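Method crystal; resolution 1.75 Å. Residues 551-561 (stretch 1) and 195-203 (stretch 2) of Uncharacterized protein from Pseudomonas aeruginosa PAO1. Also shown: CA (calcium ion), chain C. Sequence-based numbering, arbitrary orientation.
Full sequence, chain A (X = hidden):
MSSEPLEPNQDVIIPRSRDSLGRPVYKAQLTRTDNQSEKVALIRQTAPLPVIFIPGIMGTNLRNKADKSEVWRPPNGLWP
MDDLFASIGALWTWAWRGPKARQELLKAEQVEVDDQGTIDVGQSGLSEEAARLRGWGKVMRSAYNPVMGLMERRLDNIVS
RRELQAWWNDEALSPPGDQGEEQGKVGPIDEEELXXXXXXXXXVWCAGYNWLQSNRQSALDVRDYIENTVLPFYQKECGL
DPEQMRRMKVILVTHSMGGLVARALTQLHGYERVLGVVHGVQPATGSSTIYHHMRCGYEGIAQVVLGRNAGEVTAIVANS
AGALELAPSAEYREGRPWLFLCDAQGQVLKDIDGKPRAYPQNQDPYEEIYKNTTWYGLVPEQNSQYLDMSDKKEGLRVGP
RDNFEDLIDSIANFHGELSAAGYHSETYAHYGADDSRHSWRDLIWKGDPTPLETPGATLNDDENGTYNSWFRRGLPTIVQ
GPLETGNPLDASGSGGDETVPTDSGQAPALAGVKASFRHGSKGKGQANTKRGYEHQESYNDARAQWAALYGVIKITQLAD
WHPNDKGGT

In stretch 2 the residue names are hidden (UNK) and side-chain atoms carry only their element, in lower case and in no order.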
# COMPACT_ATOMS: atom_id res chain seq x y z
N GLY A 551 2.74 -27.82 -2.60
CA GLY A 551 1.79 -27.54 -1.54
C GLY A 551 0.34 -27.76 -1.98
O GLY A 551 -0.46 -28.37 -1.27
N VAL A 552 0.01 -27.27 -3.16
CA VAL A 552 -1.37 -27.38 -3.64
C VAL A 552 -1.79 -28.84 -3.79
O VAL A 552 -2.89 -29.23 -3.38
CB VAL A 552 -1.56 -26.61 -4.95
CG1 VAL A 552 -2.92 -26.96 -5.59
CG2 VAL A 552 -1.44 -25.11 -4.68
N ILE A 553 -0.91 -29.64 -4.38
CA ILE A 553 -1.18 -31.06 -4.54
C ILE A 553 -1.38 -31.76 -3.19
O ILE A 553 -2.35 -32.51 -3.00
CB ILE A 553 -0.09 -31.78 -5.33
CG1 ILE A 553 -0.05 -31.26 -6.78
CG2 ILE A 553 -0.34 -33.31 -5.28
CD1 ILE A 553 -1.40 -31.40 -7.53
N LYS A 554 -0.47 -31.53 -2.25
CA LYS A 554 -0.60 -32.13 -0.93
C LYS A 554 -1.88 -31.70 -0.20
O LYS A 554 -2.61 -32.54 0.33
CB LYS A 554 0.65 -31.87 -0.09
CG LYS A 554 1.90 -32.62 -0.58
CD LYS A 554 1.72 -34.14 -0.50
CE LYS A 554 2.99 -34.89 -0.91
NZ LYS A 554 2.95 -36.35 -0.55
N ILE A 555 -2.16 -30.40 -0.19
CA ILE A 555 -3.34 -29.88 0.49
C ILE A 555 -4.63 -30.48 -0.09
O ILE A 555 -5.57 -30.78 0.63
CB ILE A 555 -3.39 -28.34 0.44
CG1 ILE A 555 -2.25 -27.77 1.28
CG2 ILE A 555 -4.79 -27.82 0.90
CD1 ILE A 555 -1.84 -26.31 0.96
N THR A 556 -4.65 -30.62 -1.41
CA THR A 556 -5.79 -31.17 -2.15
C THR A 556 -6.19 -32.59 -1.70
O THR A 556 -7.36 -32.97 -1.79
CB THR A 556 -5.49 -31.14 -3.67
OG1 THR A 556 -5.33 -29.78 -4.09
CG2 THR A 556 -6.60 -31.78 -4.47
N GLN A 557 -5.23 -33.35 -1.20
CA GLN A 557 -5.53 -34.70 -0.71
C GLN A 557 -6.58 -34.67 0.41
O GLN A 557 -7.27 -35.65 0.67
CB GLN A 557 -4.25 -35.40 -0.26
CG GLN A 557 -3.13 -35.40 -1.31
CD GLN A 557 -3.60 -35.84 -2.69
OE1 GLN A 557 -3.39 -35.14 -3.69
NE2 GLN A 557 -4.22 -37.01 -2.76
N LEU A 558 -6.70 -33.51 1.06
CA LEU A 558 -7.66 -33.32 2.14
C LEU A 558 -9.07 -32.96 1.66
O LEU A 558 -10.02 -32.97 2.45
CB LEU A 558 -7.17 -32.24 3.11
CG LEU A 558 -5.83 -32.59 3.77
CD1 LEU A 558 -5.31 -31.42 4.57
CD2 LEU A 558 -5.99 -33.83 4.65
N ALA A 559 -9.21 -32.63 0.39
CA ALA A 559 -10.49 -32.17 -0.13
C ALA A 559 -11.48 -33.33 -0.11
O ALA A 559 -11.12 -34.45 -0.43
CB ALA A 559 -10.34 -31.63 -1.54
N ASP A 560 -12.72 -33.05 0.28
CA ASP A 560 -13.75 -34.09 0.28
C ASP A 560 -14.29 -34.28 -1.13
O ASP A 560 -14.23 -33.36 -1.94
CB ASP A 560 -14.88 -33.73 1.25
CG ASP A 560 -14.52 -34.02 2.69
OD1 ASP A 560 -14.00 -35.12 2.97
OD2 ASP A 560 -14.77 -33.14 3.55
N TRP A 561 -14.81 -35.47 -1.40
CA TRP A 561 -15.46 -35.75 -2.68
C TRP A 561 -15.68 -37.24 -2.91
O TRP A 561 -15.83 -38.02 -1.97
CB TRP A 561 -14.67 -35.13 -3.84
CG TRP A 561 -14.45 -36.07 -4.97
CD1 TRP A 561 -15.01 -36.00 -6.22
CD2 TRP A 561 -13.63 -37.24 -4.96
NE1 TRP A 561 -14.57 -37.05 -6.99
CE2 TRP A 561 -13.72 -37.83 -6.24
CE3 TRP A 561 -12.81 -37.84 -4.00
CZ2 TRP A 561 -13.04 -38.99 -6.57
CZ3 TRP A 561 -12.13 -38.99 -4.33
CH2 TRP A 561 -12.25 -39.56 -5.61
N UNK A 195 -3.42 -38.37 -9.37
CA UNK A 195 -4.68 -38.83 -9.95
C UNK A 195 -5.84 -38.23 -9.17
O UNK A 195 -6.81 -37.74 -9.74
c UNK A 195 -6.22 -40.51 -12.00
c UNK A 195 -4.76 -40.36 -9.94
c UNK A 195 -5.86 -42.51 -10.54
c UNK A 195 -6.00 -40.99 -10.57
N UNK A 196 -5.72 -38.25 -7.85
CA UNK A 196 -6.74 -37.67 -7.00
C UNK A 196 -6.89 -36.19 -7.31
O UNK A 196 -7.99 -35.67 -7.42
c UNK A 196 -8.76 -37.54 -4.74
n UNK A 196 -9.36 -38.01 -3.50
n UNK A 196 -9.38 -38.81 -1.34
c UNK A 196 -6.40 -37.86 -5.53
n UNK A 196 -7.37 -38.40 -2.37
c UNK A 196 -7.31 -37.08 -4.61
c UNK A 196 -8.70 -38.40 -2.41
N UNK A 197 -5.77 -35.49 -7.42
CA UNK A 197 -5.82 -34.05 -7.60
C UNK A 197 -6.45 -33.71 -8.94
O UNK A 197 -7.13 -32.70 -9.08
c UNK A 197 -4.43 -33.44 -7.47
N UNK A 198 -6.23 -34.58 -9.93
CA UNK A 198 -6.73 -34.32 -11.29
C UNK A 198 -8.25 -34.37 -11.37
O UNK A 198 -8.84 -33.99 -12.38
c UNK A 198 -6.13 -35.31 -12.29
o UNK A 198 -6.73 -36.60 -12.17
N UNK A 199 -8.89 -34.83 -10.30
CA UNK A 199 -10.34 -34.87 -10.27
C UNK A 199 -10.95 -33.50 -10.03
O UNK A 199 -12.16 -33.31 -10.20
n UNK A 199 -8.71 -40.78 -7.21
n UNK A 199 -10.10 -39.06 -7.84
c UNK A 199 -10.31 -37.29 -9.56
c UNK A 199 -10.81 -35.89 -9.23
n UNK A 199 -9.74 -40.84 -9.26
c UNK A 199 -11.00 -38.35 -8.74
c UNK A 199 -9.51 -40.23 -8.11
N UNK A 200 -10.11 -32.53 -9.66
CA UNK A 200 -10.58 -31.18 -9.35
C UNK A 200 -10.24 -30.18 -10.44
O UNK A 200 -9.26 -30.34 -11.15
c UNK A 200 -11.20 -33.06 -4.68
c UNK A 200 -11.94 -31.95 -5.03
c UNK A 200 -11.55 -31.19 -6.12
c UNK A 200 -9.69 -32.64 -6.47
c UNK A 200 -9.99 -30.70 -8.03
c UNK A 200 -10.41 -31.52 -6.85
c UNK A 200 -10.07 -33.40 -5.39
o UNK A 200 -11.57 -33.83 -3.61
N UNK A 201 -11.07 -29.14 -10.58
CA UNK A 201 -10.76 -28.05 -11.50
C UNK A 201 -10.24 -26.85 -10.72
O UNK A 201 -10.98 -26.21 -9.97
c UNK A 201 -12.51 -28.73 -13.26
c UNK A 201 -11.99 -27.64 -12.32
n UNK A 201 -13.45 -30.97 -13.18
c UNK A 201 -13.29 -29.82 -12.54
o UNK A 201 -13.74 -29.63 -11.41
N UNK A 202 -8.95 -26.57 -10.87
CA UNK A 202 -8.34 -25.47 -10.14
C UNK A 202 -8.44 -24.22 -10.99
O UNK A 202 -8.25 -24.29 -12.20
c UNK A 202 -6.57 -28.25 -9.65
c UNK A 202 -6.64 -27.00 -9.04
c UNK A 202 -6.29 -28.07 -6.91
c UNK A 202 -6.36 -29.40 -8.90
c UNK A 202 -6.87 -25.76 -9.85
c UNK A 202 -6.21 -29.31 -7.53
c UNK A 202 -6.50 -26.93 -7.66
N UNK A 203 -8.76 -23.10 -10.37
CA UNK A 203 -8.74 -21.79 -11.02
C UNK A 203 -8.04 -20.82 -10.08
O UNK A 203 -8.35 -20.79 -8.88
c UNK A 203 -10.16 -21.27 -11.23
o UNK A 203 -10.26 -22.47 -13.30
c UNK A 203 -10.90 -21.97 -12.36
o UNK A 203 -12.15 -21.99 -12.30
CA CA C . -8.38 -23.56 -14.48
O HOH W 1 -9.46 -22.29 -16.44
O HOH W 2 -10.34 -25.23 -15.07

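Position 195 carries four carbons, forked at the second, and its CA-to-CB bond points away from stretch 1, touching nothing there. The fork one carbon beyond CB makes it Leu-195.

Position 196 has three carbons, a nitrogen, then a carbon bearing two more nitrogens: a guanidinium. Its CA-to-CB bond points toward stretch 1, where the nitrogen within the chain lies 3.1 Å from Trp-561 CZ3, with the indole atom near the guanidinium plane. This is Arg-196, and the nitrogen is NE.

Position 197 has one carbon. That CB packs 3.7 Å from Ile-553 CD1, and the CA of 197 lies 3.9 Å from Thr-556 CG2. A lone carbon means Ala-197. Such a small side chain suits the place where the backbones come close, the CA atoms of Ala-197 and Thr-556 being 6.2 Å apart.

Position 198 shows one carbon and one oxygen, and its CA-to-CB bond points away: Ser-198. Its OG donates to Leu-195 O at 2.7 Å, a local bond within stretch 2.

Position 199 again has three carbons, a nitrogen and a carbon with two nitrogens. Its third carbon comes to 3.0 Å from Trp-561 CZ2, a tight approach to a poorly ordered indole, so this detail deserves caution. The guanidinium names Arg-199.

Position 200 is one carbon followed by a six-carbon ring bearing an oxygen. That oxygen lies 3.2 Å from Asp-560 O, and the ring carbon bearing it 3.6 Å from Ala-559 CB. This is Tyr-200, whose OH donates to the Asp-560 carbonyl. The type I turn from Ala-197, closed by Tyr-200 N to Ala-197 O at 3.0 Å, leads into it.

Position 201 has three carbons, with one oxygen and one nitrogen on the third, which identify Gln-201, out of reach of stretch 1.

Position 202 is one carbon and a bare six-carbon ring. One ring carbon meets Val-552 CG1 at 3.8 Å and Thr-556 OG1 at 3.4 Å. The residue is Phe-202, the carbon CE1. That hydroxyl already donates to Val-552 O at 2.6 Å, so it can face the ring edge without losing its hydrogen bond.

Position 203 has two carbons, the second carrying two oxygens: Asp-203. Out of reach of stretch 1, it binds calcium through OD1 at 2.5 Å, beside Phe-202 O at 2.4 Å from the ion.

No two touching residues are closer than 350 positions in sequence. The buried part is apolar packing around Ala-197 and Phe-202, with Thr-556 fitted between Ala-197, Tyr-200 and Phe-202. Tyr-200 adds the one assigned cross-stretch hydrogen bond, to a backbone carbonyl, and Trp-561 supplies the largest covered area on stretch 1. Here Ala-197 sits where the CA atoms come closest, while larger side chains, Tyr-200 and Phe-202 among them, reach across wider gaps.

Stretch 2 (195-203) LRASRYQFD
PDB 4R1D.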